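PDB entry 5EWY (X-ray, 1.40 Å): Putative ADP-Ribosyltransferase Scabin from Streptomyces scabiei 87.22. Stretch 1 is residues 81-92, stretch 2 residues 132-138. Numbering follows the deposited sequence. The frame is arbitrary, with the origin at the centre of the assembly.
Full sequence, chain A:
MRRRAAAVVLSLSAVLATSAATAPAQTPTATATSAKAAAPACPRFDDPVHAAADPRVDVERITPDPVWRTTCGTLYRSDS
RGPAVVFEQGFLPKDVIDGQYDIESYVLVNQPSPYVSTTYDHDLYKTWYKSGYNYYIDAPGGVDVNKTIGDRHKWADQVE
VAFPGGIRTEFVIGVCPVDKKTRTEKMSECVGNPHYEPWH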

ATOM      1  N   ARG A  81      -6.519  11.618   1.344  1.00 21.96           N
ATOM      2  CA  ARG A  81      -7.729  11.286   2.073  1.00 22.76           C
ATOM      3  C   ARG A  81      -7.434  11.151   3.549  1.00 23.58           C
ATOM      4  O   ARG A  81      -6.386  10.643   3.929  1.00 22.39           O
ATOM      5  CB  ARG A  81      -8.318  10.003   1.522  1.00 23.23           C
ATOM      6  CG  ARG A  81      -8.860  10.258   0.107  1.00 29.04           C
ATOM      7  CD  ARG A  81      -9.299   8.976  -0.509  1.00 34.13           C
ATOM      8  NE  ARG A  81     -10.601   8.598   0.019  1.00 28.99           N
ATOM      9  CZ  ARG A  81     -10.958   7.358   0.323  1.00 33.39           C
ATOM     10  NH1 ARG A  81     -10.106   6.349   0.157  1.00 30.80           N
ATOM     11  NH2 ARG A  81     -12.174   7.127   0.799  1.00 39.26           N
ATOM     12  N   GLY A  82      -8.363  11.601   4.372  1.00 25.75           N
ATOM     13  CA  GLY A  82      -8.102  11.776   5.780  1.00 27.29           C
ATOM     14  C   GLY A  82      -8.352  10.525   6.590  1.00 23.79           C
ATOM     15  O   GLY A  82      -9.074   9.608   6.180  1.00 22.63           O
ATOM     16  N   PRO A  83      -7.751  10.482   7.781  1.00 24.14           N
ATOM     17  CA  PRO A  83      -7.812   9.258   8.589  1.00 25.22           C
ATOM     18  C   PRO A  83      -9.194   8.906   9.085  1.00 25.20           C
ATOM     19  O   PRO A  83      -9.472   7.725   9.308  1.00 26.51           O
ATOM     20  CB  PRO A  83      -6.850   9.537   9.754  1.00 30.16           C
ATOM     21  CG  PRO A  83      -6.676  10.996   9.784  1.00 28.63           C
ATOM     22  CD  PRO A  83      -6.891  11.513   8.385  1.00 28.88           C
ATOM     23  N   ALA A  84     -10.094   9.867   9.262  1.00 24.04           N
ATOM     24  CA  ALA A  84     -11.435   9.470   9.661  1.00 26.16           C
ATOM     25  C   ALA A  84     -12.032   8.509   8.640  1.00 31.07           C
ATOM     26  O   ALA A  84     -12.730   7.556   9.002  1.00 34.71           O
ATOM     27  CB  ALA A  84     -12.323  10.695   9.858  1.00 30.22           C
ATOM     28  N   VAL A  85     -11.726   8.721   7.359  1.00 25.67           N
ATOM     29  CA  VAL A  85     -12.258   7.881   6.296  1.00 24.75           C
ATOM     30  C   VAL A  85     -11.462   6.587   6.184  1.00 24.86           C
ATOM     31  O   VAL A  85     -12.033   5.491   6.129  1.00 25.80           O
ATOM     32  CB  VAL A  85     -12.221   8.670   4.970  1.00 27.88           C
ATOM     33  CG1 VAL A  85     -12.739   7.804   3.833  1.00 32.17           C
ATOM     34  CG2 VAL A  85     -13.003   9.990   5.098  1.00 32.64           C
ATOM     35  N   VAL A  86     -10.133   6.696   6.136  1.00 22.01           N
ATOM     36  CA  VAL A  86      -9.294   5.516   5.958  1.00 22.48           C
ATOM     37  C   VAL A  86      -9.408   4.566   7.148  1.00 22.38           C
ATOM     38  O   VAL A  86      -9.465   3.349   6.972  1.00 21.89           O
ATOM     39  CB  VAL A  86      -7.842   5.938   5.712  1.00 19.90           C
ATOM     40  CG1 VAL A  86      -6.912   4.727   5.686  1.00 20.11           C
ATOM     41  CG2 VAL A  86      -7.710   6.678   4.413  1.00 21.94           C
ATOM     42  N   PHE A  87      -9.465   5.090   8.367  1.00 22.88           N
ATOM     43  CA  PHE A  87      -9.566   4.173   9.496  1.00 23.37           C
ATOM     44  C   PHE A  87     -10.918   3.469   9.517  1.00 26.48           C
ATOM     45  O   PHE A  87     -11.020   2.348  10.012  1.00 27.94           O
ATOM     46  CB  PHE A  87      -9.333   4.907  10.813  1.00 25.25           C
ATOM     47  CG  PHE A  87      -7.935   5.427  10.996  1.00 21.76           C
ATOM     48  CD1 PHE A  87      -6.897   5.084  10.132  1.00 20.26           C
ATOM     49  CD2 PHE A  87      -7.651   6.249  12.075  1.00 23.90           C
ATOM     50  CE1 PHE A  87      -5.599   5.595  10.322  1.00 20.71           C
ATOM     51  CE2 PHE A  87      -6.364   6.735  12.269  1.00 25.04           C
ATOM     52  CZ  PHE A  87      -5.352   6.408  11.411  1.00 20.59           C
ATOM     53  N   GLU A  88     -11.967   4.094   8.987  1.00 24.92           N
ATOM     54  CA  GLU A  88     -13.252   3.423   8.931  1.00 28.86           C
ATOM     55  C   GLU A  88     -13.328   2.409   7.790  1.00 29.36           C
ATOM     56  O   GLU A  88     -13.850   1.304   7.977  1.00 34.34           O
ATOM     57  CB  GLU A  88     -14.350   4.476   8.811  1.00 29.18           C
ATOM     58  CG  GLU A  88     -15.752   3.920   8.900  1.00 64.19           C
ATOM     59  CD  GLU A  88     -16.699   4.862   9.614  1.00 84.55           C
ATOM     60  OE1 GLU A  88     -16.412   5.215  10.780  1.00 94.68           O
ATOM     61  OE2 GLU A  88     -17.719   5.256   9.007  1.00 82.70           O
ATOM     62  N   GLN A  89     -12.833   2.763   6.602  1.00 28.45           N
ATOM     63  CA  GLN A  89     -13.040   1.959   5.398  1.00 26.68           C
ATOM     64  C   GLN A  89     -11.848   1.114   5.004  1.00 25.01           C
ATOM     65  O   GLN A  89     -12.000   0.235   4.149  1.00 27.94           O
ATOM     66  CB  GLN A  89     -13.241   2.860   4.177  1.00 35.21           C
ATOM     67  CG  GLN A  89     -14.413   3.717   4.173  1.00 43.72           C
ATOM     68  CD  GLN A  89     -14.466   4.558   2.912  1.00 38.13           C
ATOM     69  OE1 GLN A  89     -13.571   4.523   2.051  1.00 31.97           O
ATOM     70  NE2 GLN A  89     -15.506   5.315   2.797  1.00 37.79           N
ATOM     71  N   GLY A  90     -10.677   1.393   5.547  1.00 24.14           N
ATOM     72  CA  GLY A  90      -9.453   0.878   4.946  1.00 21.38           C
ATOM     73  C   GLY A  90      -9.159   1.649   3.667  1.00 21.40           C
ATOM     74  O   GLY A  90      -9.712   2.721   3.427  1.00 24.31           O
ATOM     75  N   PHE A  91      -8.264   1.090   2.857  1.00 20.95           N
ATOM     76  CA  PHE A  91      -7.984   1.612   1.518  1.00 20.71           C
ATOM     77  C   PHE A  91      -8.728   0.766   0.499  1.00 21.49           C
ATOM     78  O   PHE A  91      -8.372  -0.389   0.254  1.00 21.79           O
ATOM     79  CB  PHE A  91      -6.492   1.595   1.222  1.00 21.70           C
ATOM     80  CG  PHE A  91      -5.712   2.609   1.998  1.00 18.59           C
ATOM     81  CD1 PHE A  91      -5.814   3.954   1.702  1.00 22.13           C
ATOM     82  CD2 PHE A  91      -4.851   2.199   3.007  1.00 18.71           C
ATOM     83  CE1 PHE A  91      -5.095   4.885   2.412  1.00 19.34           C
ATOM     84  CE2 PHE A  91      -4.137   3.131   3.721  1.00 19.63           C
ATOM     85  CZ  PHE A  91      -4.257   4.461   3.433  1.00 19.54           C
ATOM     86  N   LEU A  92      -9.749   1.354  -0.112  1.00 22.72           N
ATOM     87  CA  LEU A  92     -10.490   0.636  -1.137  1.00 27.14           C
ATOM     88  C   LEU A  92      -9.908   0.967  -2.501  1.00 24.94           C
ATOM     89  O   LEU A  92      -9.508   2.109  -2.742  1.00 28.22           O
ATOM     90  CB  LEU A  92     -11.955   1.045  -1.119  1.00 29.26           C
ATOM     91  CG  LEU A  92     -12.760   0.512   0.069  1.00 32.71           C
ATOM     92  CD1 LEU A  92     -14.085   1.261   0.179  1.00 35.22           C
ATOM     93  CD2 LEU A  92     -12.999  -0.997  -0.062  1.00 32.58           C
ATOM     94  N   GLY A 132      -1.482  15.075   1.912  1.00 27.04           N
ATOM     95  CA  GLY A 132      -1.463  15.519   3.254  1.00 23.47           C
ATOM     96  C   GLY A 132      -1.118  14.539   4.329  1.00 19.36           C
ATOM     97  O   GLY A 132      -0.914  14.985   5.401  1.00 21.56           O
ATOM     98  N   TYR A 133      -1.080  13.245   4.022  1.00 18.54           N
ATOM     99  CA  TYR A 133      -0.788  12.274   5.021  1.00 17.32           C
ATOM    100  C   TYR A 133       0.136  11.164   4.555  1.00 20.23           C
ATOM    101  O   TYR A 133       0.119  10.787   3.447  1.00 17.03           O
ATOM    102  CB  TYR A 133      -2.117  11.620   5.415  1.00 20.25           C
ATOM    103  CG  TYR A 133      -3.164  12.573   5.955  1.00 20.97           C
ATOM    104  CD1 TYR A 133      -3.181  12.923   7.253  1.00 22.03           C
ATOM    105  CD2 TYR A 133      -4.107  13.115   5.138  1.00 22.77           C
ATOM    106  CE1 TYR A 133      -4.109  13.805   7.735  1.00 26.14           C
ATOM    107  CE2 TYR A 133      -5.015  13.995   5.620  1.00 24.05           C
ATOM    108  CZ  TYR A 133      -5.014  14.318   6.917  1.00 26.35           C
ATOM    109  OH  TYR A 133      -5.926  15.181   7.414  1.00 30.77           O
ATOM    110  N   ASN A 134       0.919  10.668   5.495  1.00 15.84           N
ATOM    111  CA  ASN A 134       1.745   9.479   5.292  1.00 15.32           C
ATOM    112  C   ASN A 134       1.161   8.379   6.182  1.00 16.37           C
ATOM    113  O   ASN A 134       1.293   8.428   7.406  1.00 16.78           O
ATOM    114  CB  ASN A 134       3.201   9.793   5.649  1.00 15.63           C
ATOM    115  CG  ASN A 134       4.171   8.771   5.111  1.00 17.44           C
ATOM    116  OD1 ASN A 134       3.970   8.196   4.020  1.00 16.39           O
ATOM    117  ND2 ASN A 134       5.248   8.518   5.872  1.00 15.72           N
ATOM    118  N   TYR A 135       0.518   7.388   5.577  1.00 14.63           N
ATOM    119  CA  TYR A 135      -0.048   6.242   6.290  1.00 16.10           C
ATOM    120  C   TYR A 135       0.972   5.125   6.439  1.00 14.73           C
ATOM    121  O   TYR A 135       1.813   4.899   5.562  1.00 14.91           O
ATOM    122  CB  TYR A 135      -1.277   5.716   5.555  1.00 17.34           C
ATOM    123  CG  TYR A 135      -2.478   6.633   5.670  1.00 16.61           C
ATOM    124  CD1 TYR A 135      -2.708   7.643   4.751  1.00 16.68           C
ATOM    125  CD2 TYR A 135      -3.393   6.467   6.683  1.00 16.91           C
ATOM    126  CE1 TYR A 135      -3.809   8.482   4.864  1.00 16.70           C
ATOM    127  CE2 TYR A 135      -4.476   7.281   6.823  1.00 19.81           C
ATOM    128  CZ  TYR A 135      -4.700   8.292   5.901  1.00 18.62           C
ATOM    129  OH  TYR A 135      -5.801   9.080   6.092  1.00 21.58           O
ATOM    130  N   TYR A 136       0.901   4.466   7.600  1.00 14.19           N
ATOM    131  CA  TYR A 136       1.773   3.375   8.008  1.00 14.23           C
ATOM    132  C   TYR A 136       0.936   2.103   7.999  1.00 14.58           C
ATOM    133  O   TYR A 136      -0.156   2.077   8.571  1.00 15.97           O
ATOM    134  CB  TYR A 136       2.299   3.636   9.430  1.00 15.95           C
ATOM    135  CG  TYR A 136       3.271   4.780   9.563  1.00 14.65           C
ATOM    136  CD1 TYR A 136       2.955   6.063   9.103  1.00 14.00           C
ATOM    137  CD2 TYR A 136       4.513   4.596  10.098  1.00 15.87           C
ATOM    138  CE1 TYR A 136       3.837   7.092   9.229  1.00 15.61           C
ATOM    139  CE2 TYR A 136       5.423   5.631  10.187  1.00 16.36           C
ATOM    140  CZ  TYR A 136       5.078   6.886   9.726  1.00 15.53           C
ATOM    141  OH  TYR A 136       5.984   7.890   9.864  1.00 17.39           O
ATOM    142  N   ILE A 137       1.412   1.081   7.282  1.00 13.96           N
ATOM    143  CA  ILE A 137       0.629  -0.105   6.938  1.00 15.06           C
ATOM    144  C   ILE A 137       1.397  -1.346   7.374  1.00 16.08           C
ATOM    145  O   ILE A 137       2.612  -1.443   7.143  1.00 15.09           O
ATOM    146  CB  ILE A 137       0.365  -0.134   5.422  1.00 16.34           C
ATOM    147  CG1 ILE A 137      -0.560   1.030   5.081  1.00 17.81           C
ATOM    148  CG2 ILE A 137      -0.232  -1.465   4.950  1.00 17.58           C
ATOM    149  CD1 ILE A 137      -0.569   1.394   3.612  1.00 20.86           C
ATOM    150  N   ASP A 138       0.695  -2.287   8.005  1.00 16.21           N
ATOM    151  CA  ASP A 138       1.302  -3.555   8.413  1.00 16.67           C
ATOM    152  C   ASP A 138       0.357  -4.634   7.899  1.00 17.40           C
ATOM    153  O   ASP A 138      -0.594  -5.028   8.568  1.00 17.81           O
ATOM    154  CB  ASP A 138       1.494  -3.601   9.920  1.00 16.52           C
ATOM    155  CG  ASP A 138       1.992  -4.954  10.420  1.00 19.74           C
ATOM    156  OD1 ASP A 138       2.618  -5.709   9.643  1.00 18.86           O
ATOM    157  OD2 ASP A 138       1.785  -5.255  11.611  1.00 20.09           O
TER

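What anchors the strand to the start of the helix? Y135, with chi1 m (-72°) and chi2 near 90°, extends its ring to the loop before the helix, where OH donates a hydrogen bond to R81 O at 2.7 Å. The phenol suits this place: its ring packs against apolar neighbours while its hydroxyl satisfies a backbone carbonyl. P83 N lies 2.9 Å from Y135 OH, but a proline nitrogen has no hydrogen to share.

How is the Y135 ring enclosed? F91, also m, brings its edge against one face of Y135, with the planes at 89° and CZ 3.6 Å from Y135 CG. Around the ring, V86 (chi1 t) places CG1 3.7 Å from Y135 CE2, and F87 turns its end inward so that CE1 comes within 4.0 Å of the same CE2. Y135 consequently has the largest covered area of any residue here.

What does Y133 add? Its m rotamer (-59°) lays the ring beside the helix start, and P83 CD sits over one face, 3.7 Å from Y133 CE1, in a CH-pi contact.

Where does the packing finish? I137, another m residue pointing toward the helix stretch, reaches F91: its CD1 is 4.0 Å from F91 CE2. Alternation along the strand leaves Y136 pointing away.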